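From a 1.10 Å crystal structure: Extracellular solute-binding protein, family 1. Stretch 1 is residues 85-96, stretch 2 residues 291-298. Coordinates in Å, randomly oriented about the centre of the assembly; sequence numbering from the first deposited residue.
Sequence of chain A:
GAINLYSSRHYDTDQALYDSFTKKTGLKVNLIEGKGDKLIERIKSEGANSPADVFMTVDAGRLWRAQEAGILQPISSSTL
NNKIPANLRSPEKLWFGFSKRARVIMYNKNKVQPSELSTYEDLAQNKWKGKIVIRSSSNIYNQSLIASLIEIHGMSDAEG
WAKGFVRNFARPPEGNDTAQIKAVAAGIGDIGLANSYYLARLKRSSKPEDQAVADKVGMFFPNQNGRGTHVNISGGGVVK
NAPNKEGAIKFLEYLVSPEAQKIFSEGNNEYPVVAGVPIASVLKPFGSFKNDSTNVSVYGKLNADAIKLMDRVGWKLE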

# COMPACT_ATOMS: atom_id res chain seq x y z
N PRO A 85 14.24 -1.39 -4.51
CA PRO A 85 14.15 -2.68 -5.16
C PRO A 85 13.37 -2.60 -6.48
O PRO A 85 12.36 -1.90 -6.56
N ALA A 86 13.82 -3.36 -7.49
CA ALA A 86 13.21 -3.28 -8.80
C ALA A 86 11.72 -3.56 -8.79
O ALA A 86 10.97 -2.96 -9.56
N ASN A 87 11.27 -4.47 -7.93
CA ASN A 87 9.86 -4.82 -7.86
C ASN A 87 8.98 -3.70 -7.33
O ASN A 87 7.76 -3.77 -7.47
N LEU A 88 9.57 -2.69 -6.67
CA LEU A 88 8.86 -1.61 -6.04
C LEU A 88 8.96 -0.30 -6.83
O LEU A 88 8.62 0.76 -6.29
N ARG A 89 9.38 -0.37 -8.09
CA ARG A 89 9.40 0.83 -8.94
C ARG A 89 8.88 0.47 -10.33
O ARG A 89 8.94 -0.67 -10.80
N SER A 90 8.35 1.49 -11.01
CA SER A 90 7.80 1.32 -12.35
C SER A 90 8.88 0.78 -13.30
O SER A 90 9.94 1.42 -13.40
N PRO A 91 8.59 -0.24 -14.10
CA PRO A 91 9.55 -0.66 -15.14
C PRO A 91 9.91 0.45 -16.12
O PRO A 91 11.00 0.41 -16.70
N GLU A 92 9.02 1.42 -16.28
CA GLU A 92 9.23 2.56 -17.21
C GLU A 92 9.78 3.79 -16.49
O GLU A 92 9.89 4.86 -17.10
N LYS A 93 10.08 3.68 -15.20
CA LYS A 93 10.74 4.76 -14.45
C LYS A 93 9.85 5.97 -14.25
O LYS A 93 10.32 7.08 -14.01
N LEU A 94 8.54 5.74 -14.25
CA LEU A 94 7.56 6.81 -14.07
C LEU A 94 7.23 7.12 -12.62
O LEU A 94 6.78 8.22 -12.30
N TRP A 95 7.44 6.14 -11.73
CA TRP A 95 7.14 6.30 -10.33
C TRP A 95 7.93 5.25 -9.57
O TRP A 95 8.42 4.28 -10.13
N PHE A 96 7.99 5.47 -8.26
CA PHE A 96 8.92 4.76 -7.38
C PHE A 96 8.28 4.60 -6.01
O PHE A 96 7.68 5.54 -5.50
N ASN A 291 8.95 -11.42 0.78
CA ASN A 291 8.16 -10.57 -0.10
C ASN A 291 8.06 -11.23 -1.49
O ASN A 291 9.08 -11.65 -2.04
N ASP A 292 6.87 -11.23 -2.09
CA ASP A 292 6.76 -11.60 -3.50
C ASP A 292 7.62 -10.65 -4.36
O ASP A 292 7.68 -9.45 -4.07
N SER A 293 8.31 -11.17 -5.37
CA SER A 293 9.12 -10.34 -6.28
C SER A 293 8.34 -9.77 -7.45
O SER A 293 8.93 -9.09 -8.27
N THR A 294 7.04 -10.01 -7.54
CA THR A 294 6.23 -9.45 -8.62
C THR A 294 6.37 -7.93 -8.67
O THR A 294 6.34 -7.25 -7.65
N ASN A 295 6.53 -7.38 -9.89
CA ASN A 295 6.59 -5.94 -9.99
C ASN A 295 5.21 -5.36 -9.70
O ASN A 295 4.20 -5.75 -10.31
N VAL A 296 5.16 -4.37 -8.80
CA VAL A 296 3.87 -3.85 -8.33
C VAL A 296 3.09 -3.12 -9.43
O VAL A 296 1.88 -2.93 -9.27
N SER A 297 3.73 -2.75 -10.54
CA SER A 297 2.97 -2.20 -11.68
C SER A 297 1.90 -3.16 -12.20
O SER A 297 0.91 -2.70 -12.75
N VAL A 298 2.10 -4.47 -12.02
CA VAL A 298 1.09 -5.46 -12.42
C VAL A 298 -0.26 -5.15 -11.80
O VAL A 298 -1.32 -5.42 -12.38

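Packing of residues 85-96 against residues 291-298, a contact that buries 440 Å² and brings together residues that touch across at least 201 positions of sequence. The backbones come closest at Asn87 and Asn295, whose CA atoms lie 4.1 Å apart, and one main-chain hydrogen bond fixes the register: Val296 N donates to Asn87 O at 3.0 Å. The same carbonyl receives a CA-H contact from Asn295 CA, 3.5 Å from Asn87 O.

Asn295 provides the direct side-chain hydrogen bond between the stretches. Its CA-to-CB bond points sideways, but with chi1 t (-174°) and chi2 at -79° the amide end comes nearer the first stretch and uses both of its polar atoms. Asn295 ND2 donates to Arg89 O at 3.0 Å, with a nearly straight N-H...O angle of 167°. Asn295 OD1 turns back on its own chain, where it accepts a capping bond from Ser297 N at 2.9 Å, at the turn leading into the helix, and a further hydrogen bond from Ser297 OG at 2.7 Å. The p rotamer of Ser297 (68°) brings its hydroxyl within reach of that oxygen. Pro91 covers this polar pair, its CD lying 3.4 Å from Asn295 OD1 and 3.5 Å from Ser297 OG.

The backbone of Asn87 places its CB 3.3 Å from Ser293 O; chi1 p (59°) then lays the amide along the second stretch. There Asn87 ND2 donates to the oxygens of two waters, each at 3.0 Å. Water 1 in turn donates to Asp292 O and Thr294 O, both 2.7 Å from the water oxygen; the oxygen of water 2 donates to Asn291 OD1 at 2.9 Å. The loop receiving this amide is braced internally, since Asp292, chi1 t, places OD1 to accept from Thr294 N at 2.9 Å and from Thr294 OG1, chi1 m, at 2.7 Å.

The apolar side of the contact centres on Val296, which points toward the first stretch with chi1 m (-62°). Its two methyls meet different partners: CG1 lies 4.0 Å from Leu88 CD2, and CG2 lies 3.9 Å from Trp95 CZ3. Leu88 starts away from the second stretch, yet its mt rotamer returns the end of the side chain to Val296. Trp95 starts sideways; chi1 p (47°) and chi2 at -100° bring its six-membered ring nearer, and Val296 CG2 and Ser297 CB meet the ring edge near its plane, the latter 3.8 Å from Trp95 CZ2.

Ser90 points away and serves its own turn instead: in rotamer t (170°), OG accepts from Glu92 N at 3.1 Å and, weakly, from Leu94 N at 3.4 Å.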

# COMPACT_ATOMS: atom_id res chain seq x y z
CB PRO A 85 13.37 -3.53 -4.12
CG PRO A 85 13.64 -2.87 -2.81
CD PRO A 85 13.73 -1.41 -3.12
CB ALA A 86 13.90 -4.24 -9.76
CB ASN A 87 9.65 -6.11 -7.06
CG ASN A 87 10.17 -6.02 -5.64
OD1 ASN A 87 11.38 -5.83 -5.44
ND2 ASN A 87 9.28 -6.12 -4.64
CB LEU A 88 9.35 -1.41 -4.60
CG LEU A 88 9.26 -2.65 -3.70
CD1 LEU A 88 9.74 -2.32 -2.29
CD2 LEU A 88 7.85 -3.23 -3.65
CB ARG A 89 10.80 1.46 -8.99
CG ARG A 89 11.96 0.50 -9.18
CD ARG A 89 13.32 1.23 -9.28
NE ARG A 89 14.47 0.34 -9.09
CZ ARG A 89 15.00 -0.43 -10.04
NH1 ARG A 89 16.08 -1.16 -9.73
NH2 ARG A 89 14.49 -0.49 -11.26
CB SER A 90 7.42 2.69 -12.89
OG SER A 90 7.09 2.67 -14.26
CB PRO A 91 8.83 -1.82 -15.84
CG PRO A 91 7.99 -2.39 -14.74
CD PRO A 91 7.47 -1.19 -14.00
CB GLU A 92 7.92 2.91 -17.91
CG GLU A 92 7.37 1.81 -18.82
CD GLU A 92 6.01 2.16 -19.40
OE1 GLU A 92 5.96 2.93 -20.38
OE2 GLU A 92 4.98 1.68 -18.86
CB LYS A 93 12.10 5.14 -15.02
CG LYS A 93 13.02 3.96 -15.31
CD LYS A 93 13.44 3.19 -14.06
CE LYS A 93 14.41 2.04 -14.37
NZ LYS A 93 13.76 0.95 -15.14
CB LEU A 94 6.29 6.50 -14.86
CG LEU A 94 6.48 6.53 -16.38
CD1 LEU A 94 5.30 5.85 -17.04
CD2 LEU A 94 6.64 7.96 -16.88
CB TRP A 95 5.62 6.22 -10.03
CG TRP A 95 4.91 5.07 -10.68
CD1 TRP A 95 4.16 5.16 -11.82
CD2 TRP A 95 4.89 3.69 -10.28
NE1 TRP A 95 3.68 3.92 -12.17
CE2 TRP A 95 4.13 3.01 -11.25
CE3 TRP A 95 5.47 2.96 -9.22
CZ2 TRP A 95 3.94 1.64 -11.20
CZ3 TRP A 95 5.29 1.60 -9.19
CH2 TRP A 95 4.54 0.95 -10.15
CB PHE A 96 10.22 5.59 -7.22
CG PHE A 96 10.91 5.90 -8.52
CD1 PHE A 96 10.50 7.01 -9.28
CD2 PHE A 96 11.88 5.06 -9.05
CE1 PHE A 96 11.07 7.27 -10.52
CE2 PHE A 96 12.43 5.33 -10.30
CZ PHE A 96 12.02 6.42 -11.02
CB ASN A 291 8.84 -9.21 -0.35
CG ASN A 291 8.95 -8.27 0.85
OD1 ASN A 291 9.03 -7.06 0.63
ND2 ASN A 291 9.01 -8.77 2.10
CB ASP A 292 5.26 -11.56 -3.84
CG ASP A 292 4.88 -12.19 -5.17
OD1 ASP A 292 5.67 -12.18 -6.14
OD2 ASP A 292 3.73 -12.68 -5.24
CB SER A 293 10.34 -11.10 -6.75
OG SER A 293 9.92 -12.21 -7.51
CB THR A 294 4.75 -9.81 -8.38
OG1 THR A 294 4.61 -11.23 -8.45
CG2 THR A 294 3.80 -9.19 -9.42
CB ASN A 295 7.09 -5.52 -11.38
CG ASN A 295 7.30 -4.03 -11.44
OD1 ASN A 295 6.34 -3.26 -11.59
ND2 ASN A 295 8.54 -3.60 -11.27
CB VAL A 296 4.04 -2.97 -7.07
CG1 VAL A 296 4.61 -3.79 -5.91
CG2 VAL A 296 4.89 -1.75 -7.32
CB SER A 297 3.87 -1.79 -12.83
OG SER A 297 4.49 -2.89 -13.46
CB VAL A 298 1.57 -6.88 -12.00
CG1 VAL A 298 0.46 -7.90 -12.06
CG2 VAL A 298 2.74 -7.29 -12.88
O HOH W 1 6.53 -7.15 -4.96
O HOH W 2 10.17 -5.96 -1.74